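Local coordinates for protein DegT/DnrJ/EryC1/StrS aminotransferase (Brucella abortus 2308, PDB 4QGR) that probably works as a pyridoxal-phosphate-dependent transaminase, holding pyridoxal 5'-phosphate in a pocket of a dimeric enzyme of the DegT/DnrJ/EryC1/StrS family, at residues A69-M72 / P73-R77; R244-T247 / I248-A251; A258-E261 / D262-A266; K369-G372 / V373-F377. All coordinates share one frame; numbering follows the deposited sequence.

Contact 1: A69-M72 / P73-R77; sequences ALQM and PLMTR
Helix 68-76 bends where Pro73 breaks its bonding: Met75 N still reaches Gln71 O at 3.1 Å and Thr76 N reaches Met72 O at 2.9 Å, but the nitrogen of Pro73 has no hydrogen to give to Ala69. The pyrrolidine ring fills that place instead, with Pro73 CD 3.0 Å from Ala69 O and also tight against CB of the preceding Met72, at 3.4 Å. The next residue, Leu74, sets CG 3.6 Å from Leu70 O, one turn back. On another side of the helix Gln71 stretches out fully, CG anti to the backbone N (chi1 178°), and the Met75 chain slants across it, bringing Met75 SD to 3.7 Å from Gln71 NE2. The Thr76 hydroxyl turns back into the helix, OG1 giving its proton to Pro73 O at 2.8 Å, 30° off the carbonyl plane; Arg77 N comes to the same oxygen from the same face. Outside the helix, Leu70 touches pyridoxal phosphate, Met72 packs on Ile241 and Val224, and Met75 meets Leu101 of the second subunit. Two buried oxygens find no partner in the model: Ala69 O for want of a proline N-H, Leu70 O probably as a consequence of the kink, whereas Pro73 O, in the last turn, is gripped by two donors.

Contact 2: R244-T247 / I248-A251; sequences RLDT and IQAA. With ACT (acetate ion), chain D.
Leu245 folds back over the first turn of the helix, laying CD2 against Ala250 CB at 3.9 Å and CD1 against Gln249 CB at 4.0 Å, its chain nearly at right angles to that of Gln249. Asp246 holds the N-cap position, yet its carboxylate makes no capping bond; its carbonyl instead takes Ala250 N at 2.9 Å (165°) and, weakly, Gln249 N. The carboxylate is held by other partners: OD2 receives a proton from a water at 2.6 Å that in turn accepts from Gln249 NE2. A bend in the Gln249 chain (chi2 -53°) brings the amide round to this water, while its OE1 is held by Tyr204 N. Thr247 OG1 bonds Arg37 O and Gly41 N, tying the helix start to an earlier loop. The Arg244 guanidinium presents an edge to an acetate, probably from the crystallisation liquor, in a two-pronged pairing with NH1 on ACT O and NH2 on ACT OXT, both 3.0 Å. Asp206 of the second subunit serves both residues, its N bonding Asp246 OD1 and its carboxylate forming a salt bridge with Arg244 NH2. This is a helix N-terminus built into a subunit interface, in keeping with aminotransferases of this fold, whose active sites lie at the dimer boundary.

Contact 3: A258-E261 / D262-A266; sequences AILE and DEMEA
Ile259 and Glu263 touch first, the isoleucine tip CD1 lying 3.4 Å from Glu263 OE2 as the two chains slant across each other one helical turn apart. Beside them Leu260 and Met264 run alongside, pointing the same way, with Leu260 CD1 3.8 Å from Met264 CE; the methionine bends at chi2 (-67°), which brings its methyl alongside. Under these pairs the backbone closes the turn, Glu263 N on Ile259 O at 3.0 Å and Met264 N on Leu260 O at 2.8 Å. The turn before is opened. Ala258 O and Asp262 N stand too far apart to bond, and a water steps between them, giving a proton to Ala258 O and accepting from Asp262 N at 2.9 Å; the nearly flat psi of Ile259 (1°) goes with this distortion. On the remaining flank Glu261 OE2 and Glu265 OE2 lie 4.4 Å apart, and one water donates to both. The salt bridge of Glu261 OE2 with Arg292 probably offsets the crowding of negative charge, while Tyr54 OH bonds Glu261 OE1. Further out, Tyr361 OH and Gln17 NE2 fix Glu263 OE2, so the oxygen nearest the isoleucine is itself hydrogen-bonded, and Arg20 forms a salt bridge with Asp262. This is a solvated break in the long helix 247-278, a water replacing one i to i+4 bond, followed by regular alpha-helical turns that set Glu263 against the loop at Tyr361 and helix 14-20, and Met264 against the loops at Pro200 and Ala294.

Contact 4: K369-G372 / V373-F377; sequences KIIG and VIRGF
It is the arm of Arg375, not its flat guanidinium, that meets Ile371: Arg375 CD lies 3.7 Å from Ile371 CG2, the two chains side by side and pointing the same way, and the guanidinium is carried past to a salt bridge through NH1 with Asp280. Arg375 CG also comes within 3.2 Å of Ile371 O. A bend at chi3 (69°) turns the guanidinium off the line of the arm, away from the preceding turn. Another apolar pair, Ile370 and Ile374, is likewise laid alongside, Ile370 CG2 touching Ile374 CD1 at 3.9 Å. Val373 CG2 lies 3.3 Å from Lys369 O; the lysine side chain itself runs on to put NZ on Glu315 O. The main chain is regular: Val373 N bonds Lys369 O and, weakly, Ile370 O, while Ile374 N bonds Ile370 O and Arg375 N bonds Ile371 O. Gly376 N reaches Gly372 O at 2.9 Å. No side chain rises from either glycine, both of which are exposed. Two helices border this stretch, and Ile374 touches both: with Val373 and Phe377 it lies on helix 305-314, and with Ile370 and Ile371 it presses on the end of helix 247-278, through Tyr274, Ala277 and Leu278.

In the fold
Contacts 2 and 3 share the long helix 247-278, their centres about 21 Å apart and nearest atoms about 8 Å. Contact 4, centred about 27 Å from contact 3, packs on the far end of that helix, so helix 247-278 runs from the subunit interface at contact 2 out to helix 364-377. Contact 1 lies on the cofactor side: the Leu70 side chain is about 4 Å from a bound pyridoxal phosphate, while the nearest such cofactor is about 9 Å from the Leu245 side chain and about 14 Å from that of Met264. Contacts 1 and 2, with nearest atoms about 6 Å apart, both reach the second subunit, and a magnesium ion lies about 4 Å from the Asp246 side chain; contact 4 is away from these sites.

Contact 1: A69-M72 / P73-R77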
loop_
_atom_site.group_PDB
_atom_site.type_symbol
_atom_site.label_atom_id
_atom_site.label_comp_id
_atom_site.label_asym_id
_atom_site.label_seq_id
_atom_site.Cartn_x
_atom_site.Cartn_y
_atom_site.Cartn_z
ATOM N N ALA A 69 -1.503 1.632 8.222
ATOM C CA ALA A 69 -2.387 1.600 9.361
ATOM C C ALA A 69 -2.028 2.568 10.455
ATOM O O ALA A 69 -2.920 3.033 11.157
ATOM C CB ALA A 69 -2.503 0.200 9.928
ATOM N N LEU A 70 -0.753 2.897 10.553
ATOM C CA LEU A 70 -0.257 3.927 11.485
ATOM C C LEU A 70 -0.305 5.327 10.875
ATOM O O LEU A 70 -0.570 6.303 11.589
ATOM C CB LEU A 70 1.192 3.606 11.872
ATOM C CG LEU A 70 1.423 2.277 12.613
ATOM C CD1 LEU A 70 2.882 1.892 12.616
ATOM C CD2 LEU A 70 0.953 2.449 14.052
ATOM N N GLN A 71 -0.043 5.425 9.568
ATOM C CA GLN A 71 -0.065 6.698 8.875
ATOM C C GLN A 71 -1.473 7.297 8.845
ATOM O O GLN A 71 -1.651 8.490 9.078
ATOM C CB GLN A 71 0.427 6.527 7.442
ATOM C CG GLN A 71 0.415 7.788 6.571
ATOM C CD GLN A 71 0.931 7.486 5.158
ATOM O OE1 GLN A 71 1.446 6.392 4.904
ATOM N NE2 GLN A 71 0.683 8.379 4.218
ATOM N N MET A 72 -2.466 6.503 8.485
ATOM C CA MET A 72 -3.782 7.095 8.267
ATOM C C MET A 72 -4.383 7.816 9.476
ATOM O O MET A 72 -4.971 8.908 9.328
ATOM C CB MET A 72 -4.737 6.082 7.646
ATOM C CG MET A 72 -4.334 5.734 6.213
ATOM S SD MET A 72 -5.598 4.717 5.411
ATOM C CE MET A 72 -5.181 3.047 5.906
ATOM N N PRO A 73 -4.257 7.241 10.686
ATOM C CA PRO A 73 -4.780 7.969 11.832
ATOM C C PRO A 73 -4.079 9.327 12.055
ATOM O O PRO A 73 -4.741 10.268 12.514
ATOM C CB PRO A 73 -4.519 7.029 12.990
ATOM C CG PRO A 73 -4.588 5.670 12.377
ATOM C CD PRO A 73 -4.002 5.832 11.007
ATOM N N LEU A 74 -2.769 9.407 11.767
ATOM C CA LEU A 74 -2.080 10.700 11.873
ATOM C C LEU A 74 -2.667 11.690 10.879
ATOM O O LEU A 74 -2.856 12.883 11.202
ATOM C CB LEU A 74 -0.572 10.536 11.609
ATOM C CG LEU A 74 0.189 9.684 12.624
ATOM C CD1 LEU A 74 1.633 9.452 12.171
ATOM C CD2 LEU A 74 0.231 10.349 13.972
ATOM N N MET A 75 -2.981 11.214 9.666
ATOM C CA MET A 75 -3.574 12.070 8.660
ATOM C C MET A 75 -4.953 12.584 9.068
ATOM O O MET A 75 -5.270 13.783 8.889
ATOM C CB MET A 75 -3.663 11.386 7.297
ATOM C CG MET A 75 -2.327 11.017 6.686
ATOM S SD MET A 75 -2.489 10.013 5.227
ATOM C CE MET A 75 -3.275 11.107 4.069
ATOM N N THR A 76 -5.769 11.715 9.622
ATOM C CA THR A 76 -7.124 12.130 10.030
ATOM C C THR A 76 -7.079 13.185 11.117
ATOM O O THR A 76 -7.982 14.015 11.184
ATOM C CB THR A 76 -8.012 10.985 10.541
ATOM O OG1 THR A 76 -7.477 10.460 11.758
ATOM C CG2 THR A 76 -8.114 9.916 9.533
ATOM N N ARG A 77 -6.059 13.135 11.982
ATOM C CA ARG A 77 -5.910 14.114 13.059
ATOM C C ARG A 77 -5.213 15.370 12.622
ATOM O O ARG A 77 -4.998 16.250 13.455
ATOM C CB ARG A 77 -5.139 13.502 14.245
ATOM C CG ARG A 77 -6.000 12.545 15.039
ATOM C CD ARG A 77 -6.971 13.272 15.965
ATOM N NE ARG A 77 -6.319 13.844 17.160
ATOM C CZ ARG A 77 -6.883 13.861 18.380
ATOM N NH1 ARG A 77 -8.081 13.331 18.570
ATOM N NH2 ARG A 77 -6.264 14.412 19.418
#

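Contact 2: R244-T247 / I248-A251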
loop_
_atom_site.group_PDB
_atom_site.type_symbol
_atom_site.label_atom_id
_atom_site.label_comp_id
_atom_site.label_asym_id
_atom_site.label_seq_id
_atom_site.Cartn_x
_atom_site.Cartn_y
_atom_site.Cartn_z
ATOM N N ARG A 244 -6.141 -0.659 0.701
ATOM C CA ARG A 244 -7.200 -1.663 0.841
ATOM C C ARG A 244 -6.595 -3.025 1.125
ATOM O O ARG A 244 -5.523 -3.379 0.611
ATOM C CB ARG A 244 -8.048 -1.717 -0.433
ATOM C CG ARG A 244 -8.799 -0.421 -0.712
ATOM C CD ARG A 244 -9.584 -0.450 -2.023
ATOM N NE ARG A 244 -8.716 -0.408 -3.188
ATOM C CZ ARG A 244 -8.942 0.293 -4.294
ATOM N NH1 ARG A 244 -10.028 1.056 -4.416
ATOM N NH2 ARG A 244 -8.110 0.183 -5.297
ATOM N N LEU A 245 -7.300 -3.803 1.950
ATOM C CA LEU A 245 -7.015 -5.245 2.063
ATOM C C LEU A 245 -7.673 -5.989 0.912
ATOM O O LEU A 245 -8.911 -5.877 0.721
ATOM C CB LEU A 245 -7.562 -5.773 3.367
ATOM C CG LEU A 245 -7.345 -7.253 3.722
ATOM C CD1 LEU A 245 -5.906 -7.477 3.997
ATOM C CD2 LEU A 245 -8.179 -7.647 4.946
ATOM N N ASP A 246 -6.874 -6.746 0.151
ATOM C CA ASP A 246 -7.409 -7.451 -1.021
ATOM C C ASP A 246 -8.439 -8.501 -0.544
ATOM O O ASP A 246 -8.250 -9.138 0.503
ATOM C CB ASP A 246 -6.336 -8.232 -1.779
ATOM C CG ASP A 246 -5.278 -7.391 -2.430
ATOM O OD1 ASP A 246 -5.468 -6.153 -2.725
ATOM O OD2 ASP A 246 -4.185 -8.021 -2.688
ATOM N N THR A 247 -9.485 -8.710 -1.319
ATOM C CA THR A 247 -10.489 -9.730 -1.019
ATOM C C THR A 247 -9.823 -11.086 -0.825
ATOM O O THR A 247 -10.134 -11.833 0.094
ATOM C CB THR A 247 -11.497 -9.859 -2.160
ATOM O OG1 THR A 247 -12.037 -8.566 -2.471
ATOM C CG2 THR A 247 -12.642 -10.777 -1.747
ATOM N N ILE A 248 -8.874 -11.392 -1.708
ATOM C CA ILE A 248 -8.186 -12.682 -1.617
ATOM C C ILE A 248 -7.437 -12.824 -0.298
ATOM O O ILE A 248 -7.408 -13.918 0.285
ATOM C CB ILE A 248 -7.292 -12.886 -2.862
ATOM C CG1 ILE A 248 -6.969 -14.351 -3.057
ATOM C CG2 ILE A 248 -6.038 -12.022 -2.825
ATOM C CD1 ILE A 248 -6.280 -14.652 -4.357
ATOM N N GLN A 249 -6.873 -11.738 0.227
ATOM C CA GLN A 249 -6.194 -11.830 1.514
ATOM C C GLN A 249 -7.178 -11.861 2.677
ATOM O O GLN A 249 -6.941 -12.556 3.701
ATOM C CB GLN A 249 -5.194 -10.660 1.674
ATOM C CG GLN A 249 -4.068 -10.674 0.682
ATOM C CD GLN A 249 -3.309 -11.973 0.626
ATOM O OE1 GLN A 249 -3.194 -12.698 1.629
ATOM N NE2 GLN A 249 -2.706 -12.238 -0.528
ATOM N N ALA A 250 -8.292 -11.151 2.572
ATOM C CA ALA A 250 -9.353 -11.278 3.616
ATOM C C ALA A 250 -9.863 -12.737 3.741
ATOM O O ALA A 250 -10.137 -13.228 4.847
ATOM C CB ALA A 250 -10.490 -10.333 3.364
ATOM N N ALA A 251 -9.926 -13.429 2.606
ATOM C CA ALA A 251 -10.415 -14.812 2.568
ATOM C C ALA A 251 -9.431 -15.720 3.299
ATOM O O ALA A 251 -9.834 -16.579 4.116
ATOM C CB ALA A 251 -10.583 -15.233 1.148
HETATM C C ACT D . -9.043 2.566 -7.783
HETATM O O ACT D . -10.027 2.585 -6.989
HETATM O OXT ACT D . -7.885 2.371 -7.390
HETATM C CH3 ACT D . -9.259 2.775 -9.257
HETATM O O HOH W 1 -2.986 -10.306 -2.815
#

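Contact 3: A258-E261 / D262-A266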
loop_
_atom_site.group_PDB
_atom_site.type_symbol
_atom_site.label_atom_id
_atom_site.label_comp_id
_atom_site.label_asym_id
_atom_site.label_seq_id
_atom_site.Cartn_x
_atom_site.Cartn_y
_atom_site.Cartn_z
ATOM N N ALA A 258 -10.042 -18.150 12.418
ATOM C CA ALA A 258 -10.812 -19.256 13.056
ATOM C C ALA A 258 -9.959 -20.210 13.908
ATOM O O ALA A 258 -10.483 -20.946 14.747
ATOM C CB ALA A 258 -11.605 -20.061 12.011
ATOM N N ILE A 259 -8.653 -20.197 13.709
ATOM C CA ILE A 259 -7.738 -20.971 14.539
ATOM C C ILE A 259 -6.828 -20.157 15.440
ATOM O O ILE A 259 -6.013 -20.729 16.203
ATOM C CB ILE A 259 -6.855 -21.953 13.708
ATOM C CG1 ILE A 259 -5.893 -21.220 12.782
ATOM C CG2 ILE A 259 -7.713 -22.968 12.932
ATOM C CD1 ILE A 259 -4.949 -22.140 12.062
ATOM N N LEU A 260 -6.968 -18.832 15.401
ATOM C CA LEU A 260 -6.074 -17.946 16.153
ATOM C C LEU A 260 -6.162 -18.185 17.664
ATOM O O LEU A 260 -5.138 -18.270 18.352
ATOM C CB LEU A 260 -6.380 -16.472 15.821
ATOM C CG LEU A 260 -5.553 -15.410 16.535
ATOM C CD1 LEU A 260 -4.078 -15.564 16.201
ATOM C CD2 LEU A 260 -6.040 -14.023 16.152
ATOM N N GLU A 261 -7.362 -18.305 18.202
ATOM C CA GLU A 261 -7.478 -18.471 19.648
ATOM C C GLU A 261 -6.801 -19.737 20.139
ATOM O O GLU A 261 -6.118 -19.693 21.126
ATOM C CB GLU A 261 -8.941 -18.393 20.119
ATOM C CG GLU A 261 -9.100 -18.489 21.622
ATOM C CD GLU A 261 -8.596 -17.297 22.417
ATOM O OE1 GLU A 261 -8.202 -16.270 21.839
ATOM O OE2 GLU A 261 -8.557 -17.399 23.669
ATOM N N ASP A 262 -6.950 -20.858 19.421
ATOM C CA ASP A 262 -6.275 -22.102 19.833
ATOM C C ASP A 262 -4.734 -21.939 19.712
ATOM O O ASP A 262 -3.960 -22.378 20.574
ATOM C CB ASP A 262 -6.779 -23.275 18.996
ATOM C CG ASP A 262 -6.243 -24.569 19.455
ATOM O OD1 ASP A 262 -6.742 -25.084 20.476
ATOM O OD2 ASP A 262 -5.352 -25.119 18.793
ATOM N N GLU A 263 -4.300 -21.294 18.627
ATOM C CA GLU A 263 -2.892 -20.964 18.458
ATOM C C GLU A 263 -2.326 -20.088 19.587
ATOM O O GLU A 263 -1.162 -20.233 19.944
ATOM C CB GLU A 263 -2.673 -20.236 17.137
ATOM C CG GLU A 263 -2.750 -21.159 15.936
ATOM C CD GLU A 263 -2.466 -20.466 14.625
ATOM O OE1 GLU A 263 -2.579 -19.210 14.558
ATOM O OE2 GLU A 263 -2.080 -21.148 13.649
ATOM N N MET A 264 -3.127 -19.134 20.074
ATOM C CA MET A 264 -2.744 -18.325 21.262
ATOM C C MET A 264 -2.583 -19.175 22.525
ATOM O O MET A 264 -1.632 -18.977 23.308
ATOM C CB MET A 264 -3.734 -17.179 21.493
ATOM C CG MET A 264 -3.562 -16.088 20.449
ATOM S SD MET A 264 -1.977 -15.238 20.615
ATOM C CE MET A 264 -1.463 -14.983 18.931
ATOM N N GLU A 265 -3.444 -20.172 22.694
ATOM C CA GLU A 265 -3.242 -21.100 23.813
ATOM C C GLU A 265 -1.921 -21.821 23.662
ATOM O O GLU A 265 -1.181 -22.008 24.649
ATOM C CB GLU A 265 -4.424 -22.082 23.937
ATOM C CG GLU A 265 -5.736 -21.354 24.209
ATOM C CD GLU A 265 -6.971 -22.249 24.073
ATOM O OE1 GLU A 265 -6.826 -23.465 23.810
ATOM O OE2 GLU A 265 -8.100 -21.728 24.238
ATOM N N ALA A 266 -1.624 -22.260 22.440
ATOM C CA ALA A 266 -0.401 -22.973 22.166
ATOM C C ALA A 266 0.821 -22.106 22.417
ATOM O O ALA A 266 1.771 -22.534 23.036
ATOM C CB ALA A 266 -0.387 -23.493 20.721
HETATM O O HOH W 2 -9.331 -21.185 17.750
HETATM O O HOH W 3 -9.064 -19.574 24.989
#

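Contact 4: K369-G372 / V373-F377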
loop_
_atom_site.group_PDB
_atom_site.type_symbol
_atom_site.label_atom_id
_atom_site.label_comp_id
_atom_site.label_asym_id
_atom_site.label_seq_id
_atom_site.Cartn_x
_atom_site.Cartn_y
_atom_site.Cartn_z
ATOM N N LYS A 369 15.221 -29.685 22.376
ATOM C CA LYS A 369 16.517 -29.601 21.742
ATOM C C LYS A 369 17.056 -28.184 21.891
ATOM O O LYS A 369 18.245 -27.969 22.237
ATOM C CB LYS A 369 16.409 -29.977 20.269
ATOM C CG LYS A 369 17.751 -30.049 19.574
ATOM C CD LYS A 369 17.614 -30.005 18.061
ATOM C CE LYS A 369 18.933 -30.428 17.424
ATOM N NZ LYS A 369 18.939 -30.188 15.944
ATOM N N ILE A 370 16.168 -27.214 21.666
ATOM C CA ILE A 370 16.555 -25.813 21.771
ATOM C C ILE A 370 16.976 -25.528 23.207
ATOM O O ILE A 370 18.035 -24.975 23.450
ATOM C CB ILE A 370 15.406 -24.875 21.323
ATOM C CG1 ILE A 370 15.095 -25.040 19.824
ATOM C CG2 ILE A 370 15.746 -23.430 21.607
ATOM C CD1 ILE A 370 13.729 -24.568 19.412
ATOM N N ILE A 371 16.144 -25.914 24.163
ATOM C CA ILE A 371 16.485 -25.733 25.579
ATOM C C ILE A 371 17.848 -26.354 25.888
ATOM O O ILE A 371 18.658 -25.767 26.587
ATOM C CB ILE A 371 15.367 -26.288 26.504
ATOM C CG1 ILE A 371 14.204 -25.317 26.514
ATOM C CG2 ILE A 371 15.853 -26.523 27.930
ATOM C CD1 ILE A 371 12.884 -25.950 26.895
ATOM N N GLY A 372 18.084 -27.537 25.369
ATOM C CA GLY A 372 19.304 -28.272 25.670
ATOM C C GLY A 372 20.538 -27.531 25.179
ATOM O O GLY A 372 21.562 -27.505 25.832
ATOM N N VAL A 373 20.447 -26.944 24.001
ATOM C CA VAL A 373 21.612 -26.305 23.428
ATOM C C VAL A 373 21.927 -25.048 24.211
ATOM O O VAL A 373 23.108 -24.763 24.488
ATOM C CB VAL A 373 21.404 -25.999 21.921
ATOM C CG1 VAL A 373 22.559 -25.171 21.373
ATOM C CG2 VAL A 373 21.264 -27.282 21.132
ATOM N N ILE A 374 20.881 -24.304 24.597
ATOM C CA ILE A 374 21.073 -23.067 25.328
ATOM C C ILE A 374 21.684 -23.359 26.721
ATOM O O ILE A 374 22.655 -22.713 27.128
ATOM C CB ILE A 374 19.755 -22.264 25.446
ATOM C CG1 ILE A 374 19.278 -21.843 24.051
ATOM C CG2 ILE A 374 19.936 -21.032 26.341
ATOM C CD1 ILE A 374 17.907 -21.218 24.004
ATOM N N ARG A 375 21.131 -24.337 27.423
ATOM C CA ARG A 375 21.623 -24.713 28.747
ATOM C C ARG A 375 23.086 -25.207 28.648
ATOM O O ARG A 375 23.954 -24.837 29.460
ATOM C CB ARG A 375 20.726 -25.793 29.364
ATOM C CG ARG A 375 19.308 -25.312 29.686
ATOM C CD ARG A 375 18.528 -26.354 30.466
ATOM N NE ARG A 375 19.126 -26.458 31.793
ATOM C CZ ARG A 375 18.907 -25.592 32.777
ATOM N NH1 ARG A 375 18.065 -24.572 32.621
ATOM N NH2 ARG A 375 19.532 -25.731 33.923
ATOM N N GLY A 376 23.355 -26.007 27.615
ATOM C CA GLY A 376 24.686 -26.553 27.394
ATOM C C GLY A 376 25.696 -25.461 27.118
ATOM O O GLY A 376 26.804 -25.498 27.636
ATOM N N PHE A 377 25.321 -24.484 26.286
ATOM C CA PHE A 377 26.165 -23.328 26.014
ATOM C C PHE A 377 26.572 -22.628 27.295
ATOM O O PHE A 377 27.711 -22.183 27.419
ATOM C CB PHE A 377 25.442 -22.304 25.110
ATOM C CG PHE A 377 26.298 -21.113 24.738
ATOM C CD1 PHE A 377 27.294 -21.226 23.768
ATOM C CD2 PHE A 377 26.130 -19.890 25.377
ATOM C CE1 PHE A 377 28.082 -20.138 23.444
ATOM C CE2 PHE A 377 26.913 -18.789 25.040
ATOM C CZ PHE A 377 27.896 -18.923 24.078
#